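Local coordinates for SAHS1 (Ramazzottius varieornatus, PDB 5XN9), which is a secreted, heat-soluble tardigrade protein that acts as a molecular shield when water is scarce, and is built on a fatty-acid-binding-protein fold, at residues 62-74 / 77-90. Residues are numbered along the deposited sequence; the frame is centred on the assembly and turned at random. Where two conformers were deposited one is given.
Sequences NYKNDVNFKLNEE and TQHNNTEIKYKYTE. With EDO (1,2-ethanediol), chain K.
Phe-69 and Tyr-88 lie face to face in the tightly packed part of this contact, their ring centroids 3.9 Å apart and planes 13° from parallel, with Phe-69 CG 3.4 Å from Tyr-88 CD1. Tyr-52 meets the Phe-69 ring as well, and the Tyr-88 hydroxyl is hydrogen-bonded to His-54 ND1 and takes a weak hydrogen bond from ethanediol O2. A leucine in place of Tyr-88, without ring or hydroxyl, would probably leave Phe-69 without its stacking partner on that face and His-54 without its hydrogen-bond mate. Beside this pair, Val-67 CG1 sits over one face of Tyr-86, 3.5 Å from CZ. With CG between backbone N and carbonyl carbon (chi1 57°), the Tyr-86 ring extends across to strand 63-69, and its OH donates to Asn-68 O at 2.6 Å, tilted 23° from the carbonyl plane. The turn from Lys-70 to Glu-73, type II, is tied to strand 82-91 by a hydrogen bond from Asn-72 N to Tyr-88 O (2.8 Å). Toward Tyr-63 and His-79, whose rings meet obliquely, the backbones stand apart, and side chains and water bridge the space: one molecule links Tyr-63 OH to Gln-78 O, another Asp-66 O to Thr-77 OG1. Asn-65 ND2 makes a direct hydrogen bond to Thr-77 OG1 (3.3 Å), in its amide plane. No backbone pairing joins strands 63-69 and 75-79, the outermost of the antiparallel sheet; such a side-chain- and water-filled gap between the fourth and fifth strands is characteristic of the fatty-acid-binding-protein beta-barrel.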
loop_
_atom_site.group_PDB
_atom_site.type_symbol
_atom_site.label_atom_id
_atom_site.label_comp_id
_atom_site.label_asym_id
_atom_site.label_seq_id
_atom_site.Cartn_x
_atom_site.Cartn_y
_atom_site.Cartn_z
ATOM N N ASN A 62 -7.079 9.687 -10.980
ATOM C CA ASN A 62 -6.837 8.978 -12.239
ATOM C C ASN A 62 -5.645 8.038 -12.130
ATOM O O ASN A 62 -4.840 7.903 -13.054
ATOM C CB ASN A 62 -6.674 9.980 -13.376
ATOM C CG ASN A 62 -7.856 10.887 -13.467
ATOM O OD1 ASN A 62 -7.773 12.105 -13.238
ATOM N ND2 ASN A 62 -8.997 10.287 -13.709
ATOM N N TYR A 63 -5.523 7.401 -10.977
ATOM C CA TYR A 63 -4.379 6.562 -10.661
ATOM C C TYR A 63 -4.817 5.114 -10.541
ATOM O O TYR A 63 -5.734 4.796 -9.778
ATOM C CB TYR A 63 -3.714 6.990 -9.352
ATOM C CG TYR A 63 -2.495 6.156 -9.064
ATOM C CD1 TYR A 63 -1.290 6.425 -9.696
ATOM C CD2 TYR A 63 -2.553 5.066 -8.198
ATOM C CE1 TYR A 63 -0.176 5.657 -9.460
ATOM C CE2 TYR A 63 -1.434 4.294 -7.950
ATOM C CZ TYR A 63 -0.252 4.599 -8.586
ATOM O OH TYR A 63 0.867 3.837 -8.362
ATOM N N LYS A 64 -4.111 4.237 -11.240
ATOM C CA LYS A 64 -4.344 2.807 -11.123
ATOM C C LYS A 64 -3.019 2.125 -11.413
ATOM O O LYS A 64 -2.390 2.397 -12.441
ATOM C CB LYS A 64 -5.430 2.345 -12.111
ATOM C CG LYS A 64 -5.893 0.900 -11.899
ATOM C CD LYS A 64 -6.899 0.459 -12.959
ATOM C CE LYS A 64 -8.285 1.001 -12.675
ATOM N NZ LYS A 64 -9.299 0.395 -13.581
ATOM N N ASN A 65 -2.578 1.274 -10.501
ATOM C CA ASN A 65 -1.328 0.553 -10.690
ATOM C C ASN A 65 -1.538 -0.888 -10.265
ATOM O O ASN A 65 -2.046 -1.143 -9.170
ATOM C CB ASN A 65 -0.207 1.177 -9.849
ATOM C CG ASN A 65 1.168 0.665 -10.238
ATOM O OD1 ASN A 65 1.329 0.029 -11.278
ATOM N ND2 ASN A 65 2.168 0.948 -9.409
ATOM N N ASP A 66 -1.149 -1.817 -11.131
ATOM C CA ASP A 66 -1.239 -3.248 -10.860
ATOM C C ASP A 66 0.176 -3.740 -10.582
ATOM O O ASP A 66 1.031 -3.731 -11.477
ATOM C CB ASP A 66 -1.864 -3.975 -12.055
ATOM C CG ASP A 66 -2.227 -5.419 -11.744
ATOM O OD1 ASP A 66 -1.426 -6.115 -11.088
ATOM O OD2 ASP A 66 -3.315 -5.865 -12.163
ATOM N N VAL A 67 0.422 -4.136 -9.342
ATOM C CA VAL A 67 1.713 -4.638 -8.901
ATOM C C VAL A 67 1.650 -6.161 -8.838
ATOM O O VAL A 67 0.774 -6.726 -8.182
ATOM C CB VAL A 67 2.066 -4.052 -7.522
ATOM C CG1 VAL A 67 3.353 -4.651 -7.002
ATOM C CG2 VAL A 67 2.154 -2.528 -7.597
ATOM N N ASN A 68 2.578 -6.815 -9.520
ATOM C CA ASN A 68 2.744 -8.261 -9.479
ATOM C C ASN A 68 3.822 -8.545 -8.442
ATOM O O ASN A 68 4.901 -7.943 -8.489
ATOM C CB ASN A 68 3.208 -8.723 -10.866
ATOM C CG ASN A 68 3.382 -10.241 -10.992
ATOM O OD1 ASN A 68 3.822 -10.920 -10.068
ATOM N ND2 ASN A 68 3.060 -10.768 -12.171
ATOM N N PHE A 69 3.530 -9.435 -7.491
ATOM C CA PHE A 69 4.541 -9.788 -6.507
ATOM C C PHE A 69 4.512 -11.266 -6.167
ATOM O O PHE A 69 3.468 -11.920 -6.229
ATOM C CB PHE A 69 4.510 -8.902 -5.244
ATOM C CG PHE A 69 3.379 -9.179 -4.288
ATOM C CD1 PHE A 69 3.499 -10.146 -3.304
ATOM C CD2 PHE A 69 2.224 -8.420 -4.330
ATOM C CE1 PHE A 69 2.469 -10.385 -2.403
ATOM C CE2 PHE A 69 1.188 -8.645 -3.428
ATOM C CZ PHE A 69 1.316 -9.622 -2.451
ATOM N N LYS A 70 5.686 -11.781 -5.826
ATOM C CA LYS A 70 5.822 -13.055 -5.137
ATOM C C LYS A 70 6.362 -12.772 -3.742
ATOM O O LYS A 70 7.243 -11.918 -3.564
ATOM C CB LYS A 70 6.769 -13.997 -5.889
ATOM C CG LYS A 70 6.217 -14.473 -7.227
ATOM C CD LYS A 70 7.210 -15.362 -7.981
ATOM C CE LYS A 70 6.674 -15.783 -9.344
ATOM N NZ LYS A 70 7.578 -16.694 -10.103
ATOM N N LEU A 71 5.824 -13.469 -2.745
ATOM C CA LEU A 71 6.321 -13.265 -1.390
ATOM C C LEU A 71 7.817 -13.541 -1.330
ATOM O O LEU A 71 8.301 -14.531 -1.886
ATOM C CB LEU A 71 5.567 -14.132 -0.382
ATOM C CG LEU A 71 4.103 -13.711 -0.199
ATOM C CD1 LEU A 71 3.310 -14.786 0.526
ATOM C CD2 LEU A 71 4.009 -12.366 0.543
ATOM N N ASN A 72 8.560 -12.650 -0.675
ATOM C CA ASN A 72 9.999 -12.805 -0.445
ATOM C C ASN A 72 10.853 -12.524 -1.676
ATOM O O ASN A 72 12.066 -12.758 -1.625
ATOM C CB ASN A 72 10.377 -14.192 0.094
ATOM C CG ASN A 72 9.562 -14.583 1.294
ATOM O OD1 ASN A 72 9.338 -13.774 2.183
ATOM N ND2 ASN A 72 9.100 -15.828 1.323
ATOM N N GLU A 73 10.278 -12.040 -2.774
ATOM C CA GLU A 73 11.026 -11.835 -4.012
ATOM C C GLU A 73 10.931 -10.377 -4.420
ATOM O O GLU A 73 9.837 -9.812 -4.444
ATOM C CB GLU A 73 10.524 -12.745 -5.140
ATOM C CG GLU A 73 10.521 -14.229 -4.764
ATOM C CD GLU A 73 10.363 -15.167 -5.957
ATOM O OE1 GLU A 73 10.390 -14.691 -7.114
ATOM O OE2 GLU A 73 10.218 -16.393 -5.736
ATOM N N GLU A 74 12.081 -9.770 -4.713
ATOM C CA GLU A 74 12.107 -8.374 -5.119
ATOM C C GLU A 74 11.307 -8.174 -6.399
ATOM O O GLU A 74 11.223 -9.056 -7.257
ATOM C CB GLU A 74 13.547 -7.929 -5.372
ATOM C CG GLU A 74 14.464 -8.124 -4.194
ATOM C CD GLU A 74 15.912 -7.830 -4.544
ATOM O OE1 GLU A 74 16.218 -7.688 -5.747
ATOM O OE2 GLU A 74 16.738 -7.742 -3.616
ATOM N N THR A 77 8.498 -1.372 -9.774
ATOM C CA THR A 77 7.430 -0.652 -10.443
ATOM C C THR A 77 7.912 0.772 -10.691
ATOM O O THR A 77 9.044 1.137 -10.354
ATOM C CB THR A 77 6.110 -0.760 -9.658
ATOM O OG1 THR A 77 5.030 -0.219 -10.430
ATOM C CG2 THR A 77 6.196 -0.032 -8.341
ATOM N N GLN A 78 7.068 1.581 -11.305
ATOM C CA GLN A 78 7.407 2.968 -11.565
ATOM C C GLN A 78 6.231 3.836 -11.163
ATOM O O GLN A 78 5.073 3.432 -11.285
ATOM C CB GLN A 78 7.719 3.198 -13.049
ATOM C CG GLN A 78 9.013 2.562 -13.521
ATOM C CD GLN A 78 10.025 3.590 -13.990
ATOM O OE1 GLN A 78 9.776 4.333 -14.939
ATOM N NE2 GLN A 78 11.174 3.636 -13.325
ATOM N N HIS A 79 6.540 5.022 -10.655
ATOM C CA HIS A 79 5.553 6.084 -10.515
ATOM C C HIS A 79 6.068 7.279 -11.295
ATOM O O HIS A 79 7.141 7.806 -10.981
ATOM C CB HIS A 79 5.314 6.455 -9.053
ATOM C CG HIS A 79 4.211 7.448 -8.869
ATOM N ND1 HIS A 79 4.360 8.603 -8.132
ATOM C CD2 HIS A 79 2.944 7.468 -9.347
ATOM C CE1 HIS A 79 3.229 9.286 -8.154
ATOM N NE2 HIS A 79 2.354 8.619 -8.884
ATOM N N ASN A 80 5.303 7.699 -12.305
ATOM C CA ASN A 80 5.802 8.624 -13.319
ATOM C C ASN A 80 7.125 8.093 -13.865
ATOM O O ASN A 80 7.122 7.087 -14.584
ATOM C CB ASN A 80 5.860 10.051 -12.780
ATOM C CG ASN A 80 4.477 10.637 -12.562
ATOM O OD1 ASN A 80 4.083 10.936 -11.435
ATOM N ND2 ASN A 80 3.727 10.795 -13.647
ATOM N N ASN A 81 8.255 8.722 -13.530
ATOM C CA ASN A 81 9.533 8.020 -13.698
ATOM C C ASN A 81 10.375 8.164 -12.426
ATOM O O ASN A 81 11.527 8.600 -12.438
ATOM C CB ASN A 81 10.285 8.310 -15.010
ATOM C CG ASN A 81 11.454 7.324 -15.281
ATOM O OD1 ASN A 81 11.947 7.226 -16.401
ATOM N ND2 ASN A 81 11.896 6.606 -14.247
ATOM N N THR A 82 9.771 7.772 -11.315
ATOM C CA THR A 82 10.510 7.399 -10.124
ATOM C C THR A 82 10.445 5.881 -10.057
ATOM O O THR A 82 9.350 5.315 -9.990
ATOM C CB THR A 82 9.865 8.015 -8.883
ATOM O OG1 THR A 82 9.851 9.445 -8.985
ATOM C CG2 THR A 82 10.632 7.613 -7.644
ATOM N N GLU A 83 11.597 5.224 -10.132
ATOM C CA GLU A 83 11.626 3.779 -9.987
ATOM C C GLU A 83 11.428 3.407 -8.525
ATOM O O GLU A 83 11.966 4.057 -7.622
ATOM C CB GLU A 83 12.948 3.200 -10.486
ATOM C CG GLU A 83 12.983 1.678 -10.474
ATOM C CD GLU A 83 14.387 1.131 -10.327
ATOM O OE1 GLU A 83 15.215 1.791 -9.661
ATOM O OE2 GLU A 83 14.662 0.045 -10.878
ATOM N N ILE A 84 10.663 2.344 -8.295
ATOM C CA ILE A 84 10.310 1.898 -6.958
ATOM C C ILE A 84 10.658 0.416 -6.867
ATOM O O ILE A 84 10.155 -0.389 -7.659
ATOM C CB ILE A 84 8.811 2.111 -6.683
ATOM C CG1 ILE A 84 8.408 3.571 -6.931
ATOM C CG2 ILE A 84 8.447 1.648 -5.290
ATOM C CD1 ILE A 84 9.167 4.561 -6.109
ATOM N N LYS A 85 11.528 0.056 -5.923
ATOM C CA LYS A 85 11.826 -1.343 -5.645
ATOM C C LYS A 85 11.012 -1.787 -4.440
ATOM O O LYS A 85 10.872 -1.039 -3.470
ATOM C CB LYS A 85 13.308 -1.534 -5.341
ATOM C CG LYS A 85 14.252 -1.113 -6.444
ATOM C CD LYS A 85 15.672 -1.507 -6.071
ATOM C CE LYS A 85 16.706 -0.557 -6.649
ATOM N NZ LYS A 85 18.074 -0.847 -6.129
ATOM N N TYR A 86 10.456 -2.995 -4.500
ATOM C CA TYR A 86 9.644 -3.473 -3.390
ATOM C C TYR A 86 9.933 -4.942 -3.113
ATOM O O TYR A 86 10.377 -5.700 -3.984
ATOM C CB TYR A 86 8.142 -3.294 -3.649
ATOM C CG TYR A 86 7.655 -3.973 -4.916
ATOM C CD1 TYR A 86 7.328 -5.321 -4.932
ATOM C CD2 TYR A 86 7.529 -3.257 -6.099
ATOM C CE1 TYR A 86 6.895 -5.945 -6.106
ATOM C CE2 TYR A 86 7.099 -3.859 -7.261
ATOM C CZ TYR A 86 6.778 -5.203 -7.269
ATOM O OH TYR A 86 6.346 -5.801 -8.438
ATOM N N LYS A 87 9.624 -5.348 -1.885
ATOM C CA LYS A 87 9.599 -6.767 -1.543
ATOM C C LYS A 87 8.519 -6.957 -0.496
ATOM O O LYS A 87 8.575 -6.332 0.568
ATOM C CB LYS A 87 10.945 -7.261 -1.008
ATOM C CG LYS A 87 10.942 -8.763 -0.704
ATOM C CD LYS A 87 12.168 -9.209 0.074
ATOM C CE LYS A 87 13.433 -8.955 -0.695
ATOM N NZ LYS A 87 14.578 -9.681 -0.077
ATOM N N TYR A 88 7.535 -7.796 -0.805
ATOM C CA TYR A 88 6.475 -8.119 0.139
ATOM C C TYR A 88 6.861 -9.372 0.908
ATOM O O TYR A 88 7.339 -10.346 0.314
ATOM C CB TYR A 88 5.172 -8.416 -0.601
ATOM C CG TYR A 88 4.489 -7.230 -1.240
ATOM C CD1 TYR A 88 4.927 -6.719 -2.453
ATOM C CD2 TYR A 88 3.362 -6.660 -0.655
ATOM C CE1 TYR A 88 4.282 -5.650 -3.053
ATOM C CE2 TYR A 88 2.714 -5.595 -1.247
ATOM C CZ TYR A 88 3.182 -5.095 -2.442
ATOM O OH TYR A 88 2.520 -4.048 -3.040
ATOM N N THR A 89 6.584 -9.365 2.213
ATOM C CA THR A 89 6.784 -10.520 3.075
ATOM C C THR A 89 5.581 -10.651 3.998
ATOM O O THR A 89 4.822 -9.696 4.200
ATOM C CB THR A 89 8.053 -10.378 3.918
ATOM O OG1 THR A 89 7.946 -9.189 4.709
ATOM C CG2 THR A 89 9.283 -10.279 3.027
ATOM N N GLU A 90 5.401 -11.847 4.547
ATOM C CA GLU A 90 4.403 -12.079 5.579
ATOM C C GLU A 90 5.045 -11.986 6.953
ATOM O O GLU A 90 6.180 -12.423 7.155
ATOM C CB GLU A 90 3.808 -13.482 5.460
ATOM C CG GLU A 90 3.010 -13.724 4.209
ATOM C CD GLU A 90 2.403 -15.118 4.199
ATOM O OE1 GLU A 90 3.122 -16.091 3.878
ATOM O OE2 GLU A 90 1.212 -15.239 4.537
HETATM C C1 EDO K . 3.995 -0.806 -4.663
HETATM O O1 EDO K . 4.214 0.597 -4.485
HETATM C C2 EDO K . 4.787 -1.598 -3.628
HETATM O O2 EDO K . 4.226 -1.411 -2.322
HETATM O O HOH W 1 2.581 4.206 -10.563
HETATM O O HOH W 2 3.902 -2.414 -11.539
HETATM O O HOH W 3 4.788 -5.009 -10.591
HETATM O O HOH W 4 7.577 -9.172 -3.282
HETATM O O HOH W 5 7.117 -13.964 3.306
HETATM O O HOH W 6 14.725 -11.984 -1.894
#